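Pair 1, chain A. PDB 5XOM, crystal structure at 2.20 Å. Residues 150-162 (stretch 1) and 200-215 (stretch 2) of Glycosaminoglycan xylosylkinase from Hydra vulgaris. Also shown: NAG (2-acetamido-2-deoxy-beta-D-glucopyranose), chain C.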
# COMPACT_ATOMS: atom_id res chain seq x y z
N ALA A 150 11.39 12.00 0.88
CA ALA A 150 12.46 11.93 -0.10
C ALA A 150 11.95 11.29 -1.39
O ALA A 150 11.27 10.26 -1.33
CB ALA A 150 13.64 11.12 0.45
N PRO A 151 12.25 11.87 -2.55
CA PRO A 151 11.87 11.27 -3.82
C PRO A 151 12.62 9.90 -4.02
O PRO A 151 13.74 9.76 -3.54
CB PRO A 151 12.30 12.28 -4.88
CG PRO A 151 12.86 13.44 -4.16
CD PRO A 151 13.00 13.14 -2.72
N PRO A 152 11.97 8.98 -4.71
CA PRO A 152 12.62 7.67 -4.96
C PRO A 152 13.98 7.79 -5.65
O PRO A 152 14.17 8.59 -6.57
CB PRO A 152 11.60 6.95 -5.85
CG PRO A 152 10.28 7.54 -5.47
CD PRO A 152 10.51 8.92 -4.89
N VAL A 153 14.93 6.96 -5.21
CA VAL A 153 16.28 6.89 -5.74
C VAL A 153 16.64 5.44 -6.03
O VAL A 153 16.37 4.55 -5.21
CB VAL A 153 17.31 7.50 -4.76
CG1 VAL A 153 18.71 7.48 -5.38
CG2 VAL A 153 16.90 8.91 -4.33
N VAL A 154 17.27 5.20 -7.18
CA VAL A 154 17.77 3.86 -7.51
C VAL A 154 19.19 3.96 -8.04
O VAL A 154 19.56 4.92 -8.72
CB VAL A 154 16.85 3.16 -8.53
CG1 VAL A 154 17.20 3.56 -9.97
CG2 VAL A 154 16.97 1.68 -8.38
N GLY A 155 20.01 2.96 -7.68
CA GLY A 155 21.30 2.80 -8.30
C GLY A 155 21.19 2.14 -9.65
O GLY A 155 20.27 1.36 -9.92
N ARG A 156 22.13 2.47 -10.54
CA ARG A 156 22.08 1.86 -11.86
C ARG A 156 23.43 1.95 -12.54
O ARG A 156 24.13 2.95 -12.40
CB ARG A 156 21.02 2.56 -12.71
CG ARG A 156 20.89 1.99 -14.09
CD ARG A 156 19.59 2.46 -14.70
NE ARG A 156 19.57 2.32 -16.15
CZ ARG A 156 18.52 2.60 -16.91
NH1 ARG A 156 17.37 3.04 -16.38
NH2 ARG A 156 18.58 2.42 -18.22
N TYR A 157 23.77 0.91 -13.30
CA TYR A 157 24.95 0.90 -14.16
C TYR A 157 24.55 1.33 -15.56
O TYR A 157 23.77 0.64 -16.22
CB TYR A 157 25.60 -0.48 -14.19
CG TYR A 157 26.10 -0.97 -12.84
CD1 TYR A 157 27.29 -0.50 -12.31
CD2 TYR A 157 25.39 -1.93 -12.13
CE1 TYR A 157 27.75 -0.95 -11.08
CE2 TYR A 157 25.85 -2.40 -10.90
CZ TYR A 157 27.03 -1.90 -10.39
OH TYR A 157 27.49 -2.36 -9.18
N ILE A 158 25.06 2.48 -16.00
CA ILE A 158 24.69 3.09 -17.27
C ILE A 158 25.78 2.80 -18.30
O ILE A 158 26.95 3.13 -18.07
CB ILE A 158 24.50 4.61 -17.13
CG1 ILE A 158 23.44 4.94 -16.06
CG2 ILE A 158 24.12 5.20 -18.47
CD1 ILE A 158 22.02 4.61 -16.48
N ASN A 159 25.40 2.21 -19.43
CA ASN A 159 26.32 2.10 -20.56
C ASN A 159 26.30 3.44 -21.30
O ASN A 159 25.38 3.72 -22.06
CB ASN A 159 25.92 0.96 -21.49
CG ASN A 159 26.87 0.81 -22.67
OD1 ASN A 159 27.33 1.79 -23.26
ND2 ASN A 159 27.16 -0.43 -23.02
N LEU A 160 27.33 4.26 -21.09
CA LEU A 160 27.32 5.60 -21.68
C LEU A 160 27.32 5.53 -23.20
O LEU A 160 26.65 6.34 -23.85
CB LEU A 160 28.53 6.41 -21.19
CG LEU A 160 28.60 6.78 -19.71
CD1 LEU A 160 29.93 7.45 -19.43
CD2 LEU A 160 27.43 7.68 -19.32
N ALA A 161 28.04 4.57 -23.78
CA ALA A 161 28.14 4.49 -25.23
C ALA A 161 26.81 4.10 -25.86
O ALA A 161 26.40 4.70 -26.86
CB ALA A 161 29.24 3.51 -25.63
N ALA A 162 26.12 3.12 -25.29
CA ALA A 162 24.88 2.62 -25.89
C ALA A 162 23.64 3.40 -25.47
O ALA A 162 22.71 3.53 -26.27
CB ALA A 162 24.68 1.14 -25.54
N CYS A 200 34.09 9.65 -14.40
CA CYS A 200 34.59 8.65 -15.32
C CYS A 200 33.94 7.30 -15.08
O CYS A 200 33.70 6.90 -13.93
CB CYS A 200 36.11 8.52 -15.21
SG CYS A 200 36.98 9.90 -15.97
N ALA A 201 33.63 6.60 -16.17
CA ALA A 201 33.11 5.25 -16.15
C ALA A 201 34.24 4.23 -15.97
O ALA A 201 35.42 4.58 -15.94
CB ALA A 201 32.35 4.95 -17.44
N SER A 202 33.85 2.96 -15.82
CA SER A 202 34.75 1.81 -15.99
C SER A 202 34.58 1.33 -17.43
O SER A 202 33.57 0.72 -17.77
CB SER A 202 34.43 0.71 -14.99
OG SER A 202 34.30 1.23 -13.68
N ASN A 203 35.58 1.64 -18.28
CA ASN A 203 35.53 1.55 -19.75
C ASN A 203 34.35 2.42 -20.18
O ASN A 203 34.52 3.64 -20.29
CB ASN A 203 35.54 0.09 -20.33
CG ASN A 203 35.62 0.09 -21.92
OD1 ASN A 203 35.37 1.15 -22.49
ND2 ASN A 203 35.97 -1.04 -22.64
N VAL A 204 33.16 1.87 -20.41
CA VAL A 204 32.01 2.71 -20.74
C VAL A 204 30.85 2.56 -19.77
O VAL A 204 29.80 3.17 -19.98
CB VAL A 204 31.51 2.45 -22.19
CG1 VAL A 204 32.63 2.70 -23.19
CG2 VAL A 204 30.98 1.04 -22.33
N THR A 205 31.00 1.78 -18.70
CA THR A 205 29.90 1.52 -17.77
C THR A 205 30.03 2.45 -16.57
O THR A 205 30.99 2.35 -15.80
CB THR A 205 29.90 0.05 -17.33
OG1 THR A 205 29.80 -0.78 -18.50
CG2 THR A 205 28.73 -0.24 -16.39
N MET A 206 29.07 3.36 -16.41
CA MET A 206 29.15 4.34 -15.33
C MET A 206 28.09 4.06 -14.28
O MET A 206 26.89 4.03 -14.58
CB MET A 206 29.02 5.76 -15.88
CG MET A 206 29.02 6.84 -14.81
SD MET A 206 28.67 8.47 -15.48
CE MET A 206 30.31 9.06 -15.78
N GLU A 207 28.55 3.87 -13.05
CA GLU A 207 27.68 3.69 -11.89
C GLU A 207 27.17 5.04 -11.42
O GLU A 207 27.91 6.03 -11.40
CB GLU A 207 28.47 2.99 -10.78
CG GLU A 207 27.73 2.77 -9.48
CD GLU A 207 28.63 2.22 -8.37
OE1 GLU A 207 28.40 2.56 -7.19
OE2 GLU A 207 29.58 1.48 -8.68
N GLY A 208 25.90 5.08 -11.03
CA GLY A 208 25.35 6.31 -10.48
C GLY A 208 23.99 6.07 -9.85
O GLY A 208 23.52 4.94 -9.75
N ALA A 209 23.38 7.17 -9.42
CA ALA A 209 22.06 7.16 -8.79
C ALA A 209 21.09 7.98 -9.63
O ALA A 209 21.45 9.04 -10.15
CB ALA A 209 22.12 7.72 -7.36
N LEU A 210 19.86 7.48 -9.76
CA LEU A 210 18.78 8.18 -10.44
C LEU A 210 17.77 8.65 -9.40
O LEU A 210 17.33 7.86 -8.56
CB LEU A 210 18.10 7.28 -11.47
CG LEU A 210 18.74 7.02 -12.84
CD1 LEU A 210 20.10 6.38 -12.72
CD2 LEU A 210 17.84 6.13 -13.68
N ILE A 211 17.41 9.94 -9.46
CA ILE A 211 16.43 10.53 -8.54
C ILE A 211 15.26 11.07 -9.36
O ILE A 211 15.46 11.88 -10.27
CB ILE A 211 17.05 11.65 -7.70
CG1 ILE A 211 18.28 11.15 -6.93
CG2 ILE A 211 16.00 12.21 -6.71
CD1 ILE A 211 19.60 11.52 -7.57
N LEU A 212 14.05 10.62 -9.02
CA LEU A 212 12.85 11.05 -9.74
C LEU A 212 12.56 12.53 -9.57
O LEU A 212 12.60 13.07 -8.45
CB LEU A 212 11.62 10.28 -9.27
CG LEU A 212 11.39 8.85 -9.71
CD1 LEU A 212 10.10 8.36 -9.06
CD2 LEU A 212 11.30 8.76 -11.22
N TRP A 213 12.22 13.18 -10.67
CA TRP A 213 11.58 14.48 -10.61
C TRP A 213 10.22 14.39 -9.94
O TRP A 213 9.46 13.44 -10.16
CB TRP A 213 11.36 15.04 -12.01
CG TRP A 213 12.51 15.72 -12.59
CD1 TRP A 213 13.81 15.50 -12.27
CD2 TRP A 213 12.49 16.73 -13.57
NE1 TRP A 213 14.61 16.32 -13.03
CE2 TRP A 213 13.83 17.10 -13.83
CE3 TRP A 213 11.47 17.37 -14.28
CZ2 TRP A 213 14.17 18.07 -14.76
CZ3 TRP A 213 11.82 18.34 -15.20
CH2 TRP A 213 13.16 18.68 -15.44
N LEU A 214 9.90 15.40 -9.15
CA LEU A 214 8.53 15.59 -8.72
C LEU A 214 7.67 16.00 -9.92
O LEU A 214 8.14 16.72 -10.80
CB LEU A 214 8.45 16.66 -7.62
CG LEU A 214 8.69 16.21 -6.18
CD1 LEU A 214 10.10 15.64 -6.00
CD2 LEU A 214 8.45 17.35 -5.23
N PRO A 215 6.42 15.54 -9.99
CA PRO A 215 5.55 15.96 -11.09
C PRO A 215 5.26 17.46 -11.03
O PRO A 215 5.44 18.12 -10.00
CB PRO A 215 4.28 15.13 -10.89
CG PRO A 215 4.36 14.61 -9.50
CD PRO A 215 5.80 14.51 -9.14
C1 NAG C . 36.50 -2.40 -22.52
C2 NAG C . 36.76 -3.07 -23.95
C3 NAG C . 38.24 -3.44 -24.18
C4 NAG C . 39.20 -2.36 -23.74
C5 NAG C . 38.96 -2.10 -22.27
C6 NAG C . 39.86 -1.02 -21.73
C7 NAG C . 34.64 -4.31 -24.40
C8 NAG C . 34.07 -5.68 -24.63
N2 NAG C . 35.96 -4.27 -24.17
O3 NAG C . 38.45 -3.73 -25.56
O4 NAG C . 40.53 -2.83 -23.89
O5 NAG C . 37.63 -1.62 -22.11
O6 NAG C . 40.05 -1.17 -20.32
O7 NAG C . 33.94 -3.31 -24.39
O HOH W 1 29.32 -1.28 -7.67

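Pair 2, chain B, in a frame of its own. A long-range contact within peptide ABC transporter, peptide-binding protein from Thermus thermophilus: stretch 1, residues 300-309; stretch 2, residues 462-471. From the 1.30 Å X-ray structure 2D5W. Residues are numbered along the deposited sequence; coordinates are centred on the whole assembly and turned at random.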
# COMPACT_ATOMS: atom_id res chain seq x y z
N GLY B 300 -0.66 11.25 7.09
CA GLY B 300 0.01 10.60 5.98
C GLY B 300 -0.91 10.56 4.78
O GLY B 300 -2.02 11.09 4.83
N ALA B 301 -0.46 9.94 3.70
CA ALA B 301 -1.28 9.83 2.50
C ALA B 301 -2.04 8.51 2.65
O ALA B 301 -1.70 7.51 2.03
CB ALA B 301 -0.39 9.81 1.27
N ILE B 302 -3.06 8.55 3.49
CA ILE B 302 -3.89 7.39 3.79
C ILE B 302 -5.32 7.76 3.42
O ILE B 302 -5.97 8.55 4.10
CB ILE B 302 -3.80 7.05 5.29
CG1 ILE B 302 -2.33 6.98 5.71
CG2 ILE B 302 -4.50 5.73 5.57
CD1 ILE B 302 -2.10 7.09 7.20
N TRP B 303 -5.80 7.17 2.34
CA TRP B 303 -7.10 7.50 1.80
C TRP B 303 -8.16 6.42 1.95
O TRP B 303 -8.16 5.43 1.22
CB TRP B 303 -6.92 7.88 0.33
CG TRP B 303 -8.16 8.23 -0.42
CD1 TRP B 303 -9.05 9.22 -0.12
CD2 TRP B 303 -8.64 7.61 -1.62
NE1 TRP B 303 -10.05 9.26 -1.06
CE2 TRP B 303 -9.82 8.28 -1.99
CE3 TRP B 303 -8.17 6.55 -2.41
CZ2 TRP B 303 -10.55 7.92 -3.13
CZ3 TRP B 303 -8.89 6.20 -3.54
CH2 TRP B 303 -10.07 6.88 -3.89
N GLU B 304 -9.06 6.62 2.92
CA GLU B 304 -10.16 5.68 3.15
C GLU B 304 -11.16 5.96 2.04
O GLU B 304 -11.57 7.10 1.81
CB GLU B 304 -10.79 5.93 4.52
CG GLU B 304 -11.83 4.87 4.92
CD GLU B 304 -11.22 3.53 5.33
OE1 GLU B 304 -12.00 2.57 5.49
OE2 GLU B 304 -9.99 3.44 5.50
N HIS B 305 -11.58 4.90 1.35
CA HIS B 305 -12.47 5.06 0.21
C HIS B 305 -13.25 3.78 -0.04
O HIS B 305 -13.02 2.75 0.60
CB HIS B 305 -11.62 5.34 -1.03
CG HIS B 305 -10.77 4.18 -1.43
ND1 HIS B 305 -9.66 3.79 -0.71
CD2 HIS B 305 -10.94 3.24 -2.39
CE1 HIS B 305 -9.19 2.66 -1.21
NE2 HIS B 305 -9.95 2.30 -2.23
N ILE B 306 -14.16 3.84 -1.01
CA ILE B 306 -14.93 2.67 -1.39
C ILE B 306 -14.77 2.45 -2.89
O ILE B 306 -15.21 3.27 -3.70
CB ILE B 306 -16.44 2.84 -1.08
CG1 ILE B 306 -16.62 3.19 0.41
CG2 ILE B 306 -17.19 1.55 -1.41
CD1 ILE B 306 -18.07 3.32 0.84
N ASP B 307 -14.11 1.36 -3.26
CA ASP B 307 -13.97 1.05 -4.67
C ASP B 307 -15.28 0.46 -5.15
O ASP B 307 -16.06 -0.10 -4.37
CB ASP B 307 -12.81 0.08 -4.89
CG ASP B 307 -11.48 0.79 -4.99
OD1 ASP B 307 -10.60 0.54 -4.15
OD2 ASP B 307 -11.34 1.63 -5.91
N ILE B 308 -15.52 0.61 -6.45
CA ILE B 308 -16.75 0.17 -7.09
C ILE B 308 -16.42 -0.66 -8.32
O ILE B 308 -15.67 -0.22 -9.19
CB ILE B 308 -17.58 1.39 -7.57
CG1 ILE B 308 -17.86 2.33 -6.39
CG2 ILE B 308 -18.86 0.92 -8.25
CD1 ILE B 308 -18.78 1.78 -5.35
N ASN B 309 -16.96 -1.87 -8.40
CA ASN B 309 -16.72 -2.72 -9.55
C ASN B 309 -17.49 -2.12 -10.74
O ASN B 309 -18.71 -2.02 -10.69
CB ASN B 309 -17.22 -4.14 -9.29
CG ASN B 309 -16.85 -5.10 -10.40
OD1 ASN B 309 -16.71 -4.69 -11.55
ND2 ASN B 309 -16.70 -6.37 -10.07
N GLY B 462 -19.50 -5.24 -5.87
CA GLY B 462 -20.12 -3.98 -5.55
C GLY B 462 -19.16 -2.98 -4.96
O GLY B 462 -18.33 -2.41 -5.67
N MET B 463 -19.30 -2.76 -3.66
CA MET B 463 -18.48 -1.83 -2.90
C MET B 463 -17.41 -2.57 -2.11
O MET B 463 -17.65 -3.65 -1.58
CB MET B 463 -19.37 -1.05 -1.93
CG MET B 463 -20.43 -0.19 -2.60
SD MET B 463 -21.80 0.28 -1.49
CE MET B 463 -20.99 1.43 -0.39
N PHE B 464 -16.22 -1.98 -2.03
CA PHE B 464 -15.10 -2.56 -1.31
C PHE B 464 -14.40 -1.40 -0.60
O PHE B 464 -13.73 -0.58 -1.24
CB PHE B 464 -14.16 -3.26 -2.31
CG PHE B 464 -13.01 -4.01 -1.69
CD1 PHE B 464 -12.07 -4.64 -2.52
CD2 PHE B 464 -12.83 -4.09 -0.31
CE1 PHE B 464 -10.99 -5.33 -1.99
CE2 PHE B 464 -11.73 -4.79 0.23
CZ PHE B 464 -10.82 -5.40 -0.61
N GLU B 465 -14.57 -1.32 0.71
CA GLU B 465 -13.96 -0.25 1.49
C GLU B 465 -12.65 -0.62 2.15
O GLU B 465 -12.54 -1.66 2.81
CB GLU B 465 -14.89 0.26 2.59
CG GLU B 465 -14.23 1.38 3.41
CD GLU B 465 -15.09 1.95 4.53
OE1 GLU B 465 -16.32 1.75 4.52
OE2 GLU B 465 -14.51 2.61 5.42
N PHE B 466 -11.65 0.23 1.96
CA PHE B 466 -10.35 0.06 2.58
C PHE B 466 -9.59 1.36 2.36
O PHE B 466 -10.17 2.36 1.90
CB PHE B 466 -9.60 -1.16 2.01
CG PHE B 466 -9.22 -1.05 0.55
CD1 PHE B 466 -7.95 -0.64 0.17
CD2 PHE B 466 -10.15 -1.37 -0.44
CE1 PHE B 466 -7.59 -0.57 -1.18
CE2 PHE B 466 -9.80 -1.30 -1.79
CZ PHE B 466 -8.52 -0.89 -2.16
N ALA B 467 -8.31 1.38 2.70
CA ALA B 467 -7.52 2.58 2.52
C ALA B 467 -6.26 2.30 1.72
O ALA B 467 -5.64 1.25 1.88
CB ALA B 467 -7.13 3.18 3.87
N TRP B 468 -5.91 3.23 0.84
CA TRP B 468 -4.67 3.13 0.09
C TRP B 468 -3.67 3.99 0.85
O TRP B 468 -3.99 5.12 1.23
CB TRP B 468 -4.79 3.71 -1.32
CG TRP B 468 -5.52 2.88 -2.32
CD1 TRP B 468 -6.67 3.21 -2.95
CD2 TRP B 468 -5.11 1.61 -2.84
NE1 TRP B 468 -7.02 2.22 -3.84
CE2 TRP B 468 -6.08 1.23 -3.79
CE3 TRP B 468 -4.03 0.75 -2.60
CZ2 TRP B 468 -6.00 0.03 -4.51
CZ3 TRP B 468 -3.95 -0.44 -3.32
CH2 TRP B 468 -4.93 -0.79 -4.26
N VAL B 469 -2.48 3.45 1.07
CA VAL B 469 -1.40 4.18 1.73
C VAL B 469 -0.44 4.48 0.58
O VAL B 469 0.06 3.56 -0.07
CB VAL B 469 -0.67 3.32 2.78
CG1 VAL B 469 0.42 4.14 3.45
CG2 VAL B 469 -1.67 2.81 3.81
N SER B 470 -0.19 5.75 0.33
CA SER B 470 0.67 6.14 -0.78
C SER B 470 2.00 6.75 -0.40
O SER B 470 2.18 7.28 0.70
CB SER B 470 -0.07 7.14 -1.68
OG SER B 470 -1.28 6.61 -2.19
N ASN B 471 2.95 6.66 -1.33
CA ASN B 471 4.26 7.27 -1.15
C ASN B 471 4.24 8.52 -2.04
O ASN B 471 3.19 8.89 -2.58
CB ASN B 471 5.39 6.32 -1.56
CG ASN B 471 5.24 5.79 -2.96
OD1 ASN B 471 4.69 6.45 -3.84
ND2 ASN B 471 5.74 4.58 -3.19
O HOH W 2 1.83 8.19 3.42
O HOH W 3 -8.93 2.94 -5.71

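Two antiparallel strands joined edge to edge present a fixed backbone problem that side chains can solve in very different ways. In pair 1, strand 153-159 runs against strand 205-212; in pair 2, the strand that ends at I308(B) runs against the one that begins at M463(B). In both, the N-to-C directions differ by 153°, the axes approach to 4.4 and 4.3 Å, and 14 central residues superpose with an RMSD of 0.5 Å. Each ladder holds eight backbone hydrogen bonds, and hydrogen-bonded and non-hydrogen-bonded pairs alternate in the same register. V154(A) and L210(A) form one such doubly bonded pair, V154(A) N to L210(A) O at 3.0 Å and L210(A) N to V154(A) O at 2.8 Å; the matching pair is W303(B) and W468(B), with W303(B) N to W468(B) O at 3.0 Å and W468(B) N to W303(B) O at 3.2 Å. CA-H...O contacts lie between these rungs.

Because the backbones coincide, the faces can be compared position by position. On the face carrying V153(A), A209(A) and I211(A), the matching residues are I302(B), A467(B) and V469(B), and the solutions are close: V153(A) CG1 lies 4.0 Å from A209(A) CB, and I302(B) CG2 lies 4.0 Å from A467(B) CB. Farther along this face the chemistry diverges. G155(A) matches E304(B), while E207(A) matches E465(B). In pair 2 two acid groups therefore meet, E304(B) OE1 and E465(B) OE2 being 2.5 Å apart, so close that one of them probably carries a proton. In pair 1 the glycine offers no side chain, and E207(A) instead joins Y157(A) through a water, which lies 2.6 Å from Y157(A) OH and donates to E207(A) OE2 at 3.0 Å. I306(B), at the position of Y157(A), makes an apolar contact, its CG2 lying 3.4 Å from M463(B) CB.

The other face shows the sharper contrast. In pair 1, G208(A) leaves its position without a side chain, and R156(A) extends with its first three chi angles in t; its CB packs 3.9 Å from L210(A) CD1, and L210(A) is the residue most covered by the opposing stretch. In pair 2 the matching positions hold H305(B), F466(B) and W468(B), and the space is filled by aromatic rings. H305(B) sends its edge toward the face of F466(B), with centroids 4.5 Å apart, and lies nearly parallel to the five-membered ring of W468(B), though slid so that the two barely overlap. Hydrogen bonds hold the imidazole in place, from H305(B) ND1 to W303(B) O at 2.9 Å and from H305(B) NE2 to D307(B) OD1 at 2.7 Å. A water then links D307(B) OD2 and W468(B) NE1, each 2.8 Å away. I158(A), the counterpart of D307(B), is apolar.

The general lesson is that backbone register fixes which positions face each other, but not whether they meet as aliphatic groups, rings, acids or through water.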